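Long-range contacts in 2-hydroxyisobutyryl-CoA mutase large subunit (Aquincola tertiaricarbonis, PDB 4R3U), which works with its small cobalamin-binding subunit to isomerise 2-hydroxyisobutyryl-CoA and (S)-3-hydroxybutyryl-CoA into one another: residues I179-W184 against Q219-Y224; Q209-K214 against I276-E281. All blocks are in the same frame, centred on the assembly; numbering follows the deposited sequence.

Contact 1 (I179-W184 against Q219-Y224); sequences INPSAW and QKEYIY
N180 and E221 face each other with CG set anti to the carbonyl carbon and beside the backbone N in both (chi1 -61° and -54°); beyond CG the E221 chain is extended, and its carboxylate reaches the N180 amide. There N180 ND2 donates to E221 OE1 at 3.1 Å. The donor comes in on the syn side but lies 35° out of the carboxylate plane, and the amide and carboxylate planes are well away from coplanar. Q209 OE1 takes a second bond from ND2, and K214 NZ donates to N180 OD1, so both ends of this buried amide are gripped and its rotation is fixed. Q219 also points its amide here, yet its NE2 and N180 ND2 are both donors, 3.4 Å apart; Q219 NE2 turns to the carboxylate of E215 instead.

In the methylmalonyl-CoA mutase TIM barrel, N180-A183 form a type I turn between strand 175-178 and helix 183-196, while 219-224 connect helix 213-219 to helix 226-243. Q219 and E221 touch the cobalamin, and Q219 also touches the bound acyl-CoA, so this end of the contact forms part of the cofactor and substrate pocket.

P181 fills the middle of the contact. Its ring lies against the E221 backbone, with P181 CD 3.3 Å from E221 O, and its CG approaches Y222 N. On the next corner, P181 CB packs on I223 CD1 at 3.6 Å. Farther along, W184 and Y224 meet rim to rim: W184 CH2 stands 4.1 Å from Y224 OH, each near the plane of the other's ring, and the side chains cross at about a right angle. Y224 OH has its polar partner in V557 O, while I223 CG2 sits over the centre of the Y224 ring, 3.5 Å above its plane.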
loop_
_atom_site.group_PDB
_atom_site.type_symbol
_atom_site.label_atom_id
_atom_site.label_comp_id
_atom_site.label_asym_id
_atom_site.label_seq_id
_atom_site.Cartn_x
_atom_site.Cartn_y
_atom_site.Cartn_z
ATOM N N ILE A 179 21.516 19.391 -4.315
ATOM C CA ILE A 179 22.583 20.054 -5.020
ATOM C C ILE A 179 23.892 19.293 -4.746
ATOM O O ILE A 179 24.079 18.773 -3.653
ATOM C CB ILE A 179 22.595 21.580 -4.655
ATOM C CG1 ILE A 179 23.479 22.425 -5.625
ATOM C CG2 ILE A 179 22.928 21.822 -3.174
ATOM C CD1 ILE A 179 22.817 22.802 -6.934
ATOM N N ASN A 180 24.730 19.143 -5.770
ATOM C CA ASN A 180 25.929 18.331 -5.642
ATOM C C ASN A 180 27.293 19.011 -5.935
ATOM O O ASN A 180 27.846 19.571 -4.987
ATOM C CB ASN A 180 25.735 16.950 -6.288
ATOM C CG ASN A 180 24.615 16.181 -5.642
ATOM O OD1 ASN A 180 24.774 15.630 -4.567
ATOM N ND2 ASN A 180 23.436 16.158 -6.265
ATOM N N PRO A 181 27.879 19.018 -7.170
ATOM C CA PRO A 181 29.188 19.681 -7.333
ATOM C C PRO A 181 29.207 21.180 -6.993
ATOM O O PRO A 181 30.268 21.721 -6.653
ATOM C CB PRO A 181 29.550 19.395 -8.797
ATOM C CG PRO A 181 28.282 19.064 -9.466
ATOM C CD PRO A 181 27.426 18.413 -8.443
ATOM N N SER A 182 28.049 21.848 -7.087
ATOM C CA SER A 182 27.916 23.278 -6.787
ATOM C C SER A 182 27.157 23.488 -5.453
ATOM O O SER A 182 26.633 24.581 -5.193
ATOM C CB SER A 182 27.227 24.002 -7.936
ATOM O OG SER A 182 25.966 23.413 -8.207
ATOM N N ALA A 183 27.147 22.439 -4.590
ATOM C CA ALA A 183 26.511 22.468 -3.278
ATOM C C ALA A 183 27.045 23.568 -2.375
ATOM O O ALA A 183 26.253 24.171 -1.631
ATOM C CB ALA A 183 26.661 21.124 -2.586
ATOM N N TRP A 184 28.383 23.827 -2.417
ATOM C CA TRP A 184 29.003 24.826 -1.551
ATOM C C TRP A 184 28.497 26.238 -1.818
ATOM O O TRP A 184 28.315 27.013 -0.874
ATOM C CB TRP A 184 30.533 24.693 -1.525
ATOM C CG TRP A 184 31.326 25.622 -2.412
ATOM C CD1 TRP A 184 31.991 26.751 -2.026
ATOM C CD2 TRP A 184 31.609 25.447 -3.809
ATOM N NE1 TRP A 184 32.671 27.294 -3.094
ATOM C CE2 TRP A 184 32.449 26.517 -4.205
ATOM C CE3 TRP A 184 31.218 24.502 -4.777
ATOM C CZ2 TRP A 184 32.924 26.651 -5.526
ATOM C CZ3 TRP A 184 31.658 24.657 -6.088
ATOM C CH2 TRP A 184 32.517 25.705 -6.448
ATOM N N GLN A 219 25.263 9.370 -10.096
ATOM C CA GLN A 219 24.397 10.458 -10.562
ATOM C C GLN A 219 24.911 11.321 -11.734
ATOM O O GLN A 219 24.115 11.912 -12.477
ATOM C CB GLN A 219 23.761 11.239 -9.408
ATOM C CG GLN A 219 22.784 12.315 -9.899
ATOM C CD GLN A 219 21.835 12.785 -8.867
ATOM O OE1 GLN A 219 20.637 12.702 -9.073
ATOM N NE2 GLN A 219 22.347 13.296 -7.741
ATOM N N LYS A 220 26.241 11.310 -11.936
ATOM C CA LYS A 220 26.949 11.948 -13.050
ATOM C C LYS A 220 26.920 13.502 -13.109
ATOM O O LYS A 220 27.041 14.102 -14.190
ATOM C CB LYS A 220 26.587 11.259 -14.379
ATOM C CG LYS A 220 26.593 9.731 -14.321
ATOM C CD LYS A 220 27.975 9.129 -14.060
ATOM C CE LYS A 220 27.939 7.635 -14.000
ATOM N NZ LYS A 220 28.490 7.038 -15.231
ATOM N N GLU A 221 26.828 14.141 -11.929
ATOM C CA GLU A 221 26.887 15.599 -11.813
ATOM C C GLU A 221 28.243 15.945 -11.238
ATOM O O GLU A 221 28.494 15.713 -10.068
ATOM C CB GLU A 221 25.761 16.159 -10.923
ATOM C CG GLU A 221 24.368 15.718 -11.339
ATOM C CD GLU A 221 23.269 16.028 -10.354
ATOM O OE1 GLU A 221 23.561 16.631 -9.296
ATOM O OE2 GLU A 221 22.111 15.641 -10.628
ATOM N N TYR A 222 29.147 16.423 -12.071
ATOM C CA TYR A 222 30.500 16.785 -11.641
ATOM C C TYR A 222 31.036 17.954 -12.447
ATOM O O TYR A 222 30.590 18.193 -13.573
ATOM C CB TYR A 222 31.465 15.582 -11.688
ATOM C CG TYR A 222 31.256 14.614 -12.829
ATOM C CD1 TYR A 222 31.406 15.022 -14.154
ATOM C CD2 TYR A 222 30.929 13.285 -12.589
ATOM C CE1 TYR A 222 31.222 14.131 -15.210
ATOM C CE2 TYR A 222 30.736 12.388 -13.638
ATOM C CZ TYR A 222 30.903 12.810 -14.947
ATOM O OH TYR A 222 30.723 11.934 -15.992
ATOM N N ILE A 223 31.962 18.703 -11.855
ATOM C CA ILE A 223 32.577 19.860 -12.485
ATOM C C ILE A 223 34.086 19.632 -12.563
ATOM O O ILE A 223 34.648 19.606 -13.641
ATOM C CB ILE A 223 32.202 21.201 -11.752
ATOM C CG1 ILE A 223 30.668 21.384 -11.606
ATOM C CG2 ILE A 223 32.817 22.399 -12.483
ATOM C CD1 ILE A 223 30.173 22.455 -10.621
ATOM N N TYR A 224 34.723 19.439 -11.417
ATOM C CA TYR A 224 36.167 19.303 -11.258
ATOM C C TYR A 224 36.593 17.865 -11.071
ATOM O O TYR A 224 35.743 17.025 -10.735
ATOM C CB TYR A 224 36.607 20.118 -10.013
ATOM C CG TYR A 224 36.026 21.515 -9.999
ATOM C CD1 TYR A 224 36.441 22.474 -10.930
ATOM C CD2 TYR A 224 35.008 21.862 -9.105
ATOM C CE1 TYR A 224 35.884 23.750 -10.948
ATOM C CE2 TYR A 224 34.444 23.139 -9.114
ATOM C CZ TYR A 224 34.895 24.081 -10.035
ATOM O OH TYR A 224 34.359 25.343 -10.065
#

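Contact 2 (Q209-K214 against I276-E281); sequences QADILK and ITYVNE. With 3KK (S-{(3R,5R,9R)-1-[(2R,3S,4R,5R)-5-(6-amino-9H-purin-9-yl)-4-hydroxy-3-(phosphonooxy)tetrahydrofuran-2-yl]-3,5,9-trihydroxy-8,8-dimethyl-3,5-dioxido-10,14-dioxo-2,4,6-trioxa-11,15-diaza-3lambda~5~,5lambda~5~-diphosphaheptadecan-17-yl} 2-hydroxy-2-methylpropanethioate), chain F.
D211 meets Y278 through CB, CG and OD1, beginning with CB, which lies 3.9 Å from Y278 OH. CG stands anti to the backbone N (chi1 -177°) and comes in at the edge of the Y278 ring, in its plane, 3.7 Å from Y278 CE2; the carboxylate is turned nearly upright to the ring, 79° between planes. At the tip, OD1 accepts the Y278 hydroxyl proton, with OH and OD1 2.5 Å apart. K214 N reaches the same OD1 from the opposite face of the carboxylate, at 3.3 Å, a capping bond ahead of the helix that runs on to 219. The other oxygen, OD2, accepts from S253 N. With donors around both oxygens, the group is probably held as the charged carboxylate.

Here a loop that follows barrel strand 206-208 is pinned to helix 264-283, and the same loop carries Q209 to the substrate: Q209 NE2 donates to the thioester oxygen O1 of 3KK at 3.2 Å in a nearly straight bond (168°). K214 folds back on this loop, its NZ donating to D211 O.

The Y278 hydroxyl also accepts a weak, bent bond from I212 N. L213 comes tip to tip with the tyrosine, laying CD1 over one face of the Y278 ring in a CH-pi contact, 3.8 Å from the ring centroid and offset toward the rim. That methyl also packs on T277 CB at 3.7 Å, one residue back along helix 264-283, while I447 of helix 446-451 touches both L213 and T277.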
loop_
_atom_site.group_PDB
_atom_site.type_symbol
_atom_site.label_atom_id
_atom_site.label_comp_id
_atom_site.label_asym_id
_atom_site.label_seq_id
_atom_site.Cartn_x
_atom_site.Cartn_y
_atom_site.Cartn_z
ATOM N N GLN A 209 22.843 17.969 -0.456
ATOM C CA GLN A 209 23.223 16.574 -0.754
ATOM C C GLN A 209 24.755 16.416 -0.771
ATOM O O GLN A 209 25.277 15.508 -0.118
ATOM C CB GLN A 209 22.570 16.076 -2.057
ATOM C CG GLN A 209 22.672 14.575 -2.227
ATOM C CD GLN A 209 21.684 14.076 -3.229
ATOM O OE1 GLN A 209 21.970 13.985 -4.437
ATOM N NE2 GLN A 209 20.476 13.817 -2.750
ATOM N N ALA A 210 25.457 17.319 -1.487
ATOM C CA ALA A 210 26.923 17.464 -1.546
ATOM C C ALA A 210 27.827 16.259 -1.919
ATOM O O ALA A 210 28.908 16.465 -2.469
ATOM C CB ALA A 210 27.429 18.163 -0.291
ATOM N N ASP A 211 27.404 15.029 -1.608
ATOM C CA ASP A 211 28.150 13.781 -1.881
ATOM C C ASP A 211 28.564 13.656 -3.333
ATOM O O ASP A 211 27.760 13.290 -4.182
ATOM C CB ASP A 211 27.340 12.527 -1.439
ATOM C CG ASP A 211 28.026 11.182 -1.593
ATOM O OD1 ASP A 211 29.164 11.136 -2.143
ATOM O OD2 ASP A 211 27.424 10.174 -1.203
ATOM N N ILE A 212 29.837 13.927 -3.591
ATOM C CA ILE A 212 30.414 13.860 -4.938
ATOM C C ILE A 212 30.867 12.458 -5.365
ATOM O O ILE A 212 30.813 12.134 -6.543
ATOM C CB ILE A 212 31.477 14.957 -5.152
ATOM C CG1 ILE A 212 31.643 15.312 -6.629
ATOM C CG2 ILE A 212 32.819 14.627 -4.454
ATOM C CD1 ILE A 212 30.568 16.185 -7.192
ATOM N N LEU A 213 31.267 11.619 -4.425
ATOM C CA LEU A 213 31.717 10.263 -4.749
ATOM C C LEU A 213 30.638 9.455 -5.479
ATOM O O LEU A 213 30.925 8.805 -6.495
ATOM C CB LEU A 213 32.323 9.554 -3.508
ATOM C CG LEU A 213 33.569 10.281 -2.855
ATOM C CD1 LEU A 213 33.962 9.675 -1.543
ATOM C CD2 LEU A 213 34.761 10.331 -3.773
ATOM N N LYS A 214 29.379 9.634 -5.066
ATOM C CA LYS A 214 28.254 8.953 -5.679
ATOM C C LYS A 214 27.912 9.534 -7.041
ATOM O O LYS A 214 27.215 8.892 -7.813
ATOM C CB LYS A 214 27.044 8.920 -4.715
ATOM C CG LYS A 214 26.391 10.254 -4.420
ATOM C CD LYS A 214 25.202 10.559 -5.311
ATOM C CE LYS A 214 24.439 11.736 -4.750
ATOM N NZ LYS A 214 25.134 13.052 -4.946
ATOM N N ILE A 276 33.522 6.170 4.548
ATOM C CA ILE A 276 34.881 5.947 5.034
ATOM C C ILE A 276 35.874 6.970 4.439
ATOM O O ILE A 276 36.623 7.595 5.189
ATOM C CB ILE A 276 35.297 4.465 4.841
ATOM C CG1 ILE A 276 34.550 3.573 5.853
ATOM C CG2 ILE A 276 36.863 4.289 4.910
ATOM C CD1 ILE A 276 34.310 2.132 5.374
ATOM N N THR A 277 35.804 7.188 3.113
ATOM C CA THR A 277 36.642 8.139 2.377
ATOM C C THR A 277 36.486 9.548 2.957
ATOM O O THR A 277 37.492 10.208 3.227
ATOM C CB THR A 277 36.307 8.059 0.890
ATOM O OG1 THR A 277 36.263 6.690 0.516
ATOM C CG2 THR A 277 37.294 8.800 0.012
ATOM N N TYR A 278 35.233 9.978 3.183
ATOM C CA TYR A 278 34.857 11.287 3.722
ATOM C C TYR A 278 35.363 11.519 5.132
ATOM O O TYR A 278 35.934 12.578 5.396
ATOM C CB TYR A 278 33.324 11.501 3.634
ATOM C CG TYR A 278 32.777 11.732 2.229
ATOM C CD1 TYR A 278 33.429 12.585 1.333
ATOM C CD2 TYR A 278 31.566 11.170 1.829
ATOM C CE1 TYR A 278 32.918 12.826 0.060
ATOM C CE2 TYR A 278 31.048 11.393 0.550
ATOM C CZ TYR A 278 31.716 12.245 -0.323
ATOM O OH TYR A 278 31.229 12.510 -1.582
ATOM N N VAL A 279 35.186 10.535 6.024
ATOM C CA VAL A 279 35.620 10.603 7.419
ATOM C C VAL A 279 37.131 10.748 7.503
ATOM O O VAL A 279 37.631 11.563 8.296
ATOM C CB VAL A 279 35.101 9.410 8.268
ATOM C CG1 VAL A 279 35.598 9.505 9.717
ATOM C CG2 VAL A 279 33.580 9.340 8.232
ATOM N N ASN A 280 37.854 9.985 6.657
ATOM C CA ASN A 280 39.322 10.040 6.568
ATOM C C ASN A 280 39.803 11.430 6.124
ATOM O O ASN A 280 40.742 11.967 6.711
ATOM C CB ASN A 280 39.850 8.963 5.622
ATOM C CG ASN A 280 39.756 7.543 6.145
ATOM O OD1 ASN A 280 39.895 7.268 7.336
ATOM N ND2 ASN A 280 39.585 6.592 5.246
ATOM N N GLU A 281 39.130 12.021 5.118
ATOM C CA GLU A 281 39.444 13.346 4.593
ATOM C C GLU A 281 39.224 14.452 5.606
ATOM O O GLU A 281 40.042 15.372 5.674
ATOM C CB GLU A 281 38.654 13.625 3.297
ATOM C CG GLU A 281 39.425 13.391 2.010
ATOM C CD GLU A 281 40.931 13.449 2.073
ATOM O OE1 GLU A 281 41.550 12.387 2.312
ATOM O OE2 GLU A 281 41.490 14.554 1.901
HETATM C C4 3KK F . 17.717 13.662 -7.859
HETATM C C3 3KK F . 16.698 13.223 -6.813
HETATM C C2 3KK F . 16.283 11.773 -7.054
HETATM O O3 3KK F . 15.561 14.058 -6.952
HETATM C C1 3KK F . 17.232 13.361 -5.381
HETATM O O1 3KK F . 18.386 13.054 -5.073
HETATM S S1P 3KK F . 16.034 13.991 -4.253
HETATM C C2P 3KK F . 16.947 14.086 -2.686
HETATM C C3P 3KK F . 16.156 14.874 -1.672
HETATM N N4P 3KK F . 16.884 14.839 -0.411
HETATM C C5P 3KK F . 16.279 15.021 0.767
HETATM O O5P 3KK F . 15.073 15.249 0.905
HETATM C C6P 3KK F . 17.242 14.922 1.954
HETATM C C7P 3KK F . 16.568 15.263 3.275
HETATM N N8P 3KK F . 17.503 15.056 4.388
HETATM C C9P 3KK F . 17.206 15.473 5.629
HETATM O O9P 3KK F . 16.162 16.069 5.896
HETATM C CAP 3KK F . 18.314 15.266 6.703
HETATM O OAP 3KK F . 19.637 15.465 6.163
HETATM C CBP 3KK F . 18.172 14.002 7.617
HETATM C CDP 3KK F . 19.194 14.068 8.762
HETATM C CEP 3KK F . 18.426 12.708 6.836
HETATM C CCP 3KK F . 16.777 13.940 8.276
HETATM O O6A 3KK F . 16.519 15.199 8.923
HETATM P P2A 3KK F . 15.089 15.711 9.368
HETATM O O4A 3KK F . 14.110 15.438 8.306
HETATM O O5A 3KK F . 15.251 17.106 9.845
HETATM O O3A 3KK F . 14.781 14.694 10.595
HETATM P P1A 3KK F . 15.551 14.612 12.044
HETATM O O1A 3KK F . 16.881 15.280 12.024
HETATM O O2A 3KK F . 15.480 13.211 12.491
HETATM O O5B 3KK F . 14.460 15.472 12.895
HETATM C C5B 3KK F . 14.539 16.902 13.084
HETATM C C4B 3KK F . 14.691 17.229 14.581
HETATM O O4B 3KK F . 13.740 16.484 15.401
HETATM C C3B 3KK F . 16.083 16.864 15.085
HETATM O O3B 3KK F . 16.490 17.868 16.045
HETATM P P3B 3KK F . 17.675 18.931 15.770
HETATM O O8A 3KK F . 18.847 18.054 15.550
HETATM O O7A 3KK F . 17.186 19.679 14.594
HETATM O O9A 3KK F . 17.685 19.706 17.035
HETATM C C2B 3KK F . 15.872 15.522 15.762
HETATM O O2B 3KK F . 16.848 15.274 16.781
HETATM C C1B 3KK F . 14.480 15.674 16.341
HETATM N N9A 3KK F . 13.780 14.364 16.499
HETATM C C8A 3KK F . 13.399 13.500 15.560
HETATM N N7A 3KK F . 12.817 12.465 16.159
HETATM C C5A 3KK F . 12.811 12.692 17.478
HETATM C C4A 3KK F . 13.408 13.883 17.685
HETATM N N3A 3KK F . 13.553 14.393 18.936
HETATM C C2A 3KK F . 13.062 13.686 20.057
HETATM N N1A 3KK F . 12.436 12.437 19.789
HETATM C C6A 3KK F . 12.344 11.975 18.523
HETATM N N6A 3KK F . 11.765 10.803 18.259
#

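From the N terminus the segments come in the order 179-184, 209-214, 219-224, 276-281, so the two contacts alternate and their loops cross. Contact 1 closes a loop of 34 residues that holds helix 183-196, strand 206-208 and helix 213-219; contact 2 closes one of 61 residues that takes in helix 226-243 and ends in helix 264-283. Helix 213-219 lies in both loops, with contact 2 at its beginning and contact 1 at its end. The contacts also touch directly: I179 O and A210 N lie 2.9 Å apart, a probable hydrogen bond, tying the segments that follow neighbouring barrel strands 175-178 and 206-208.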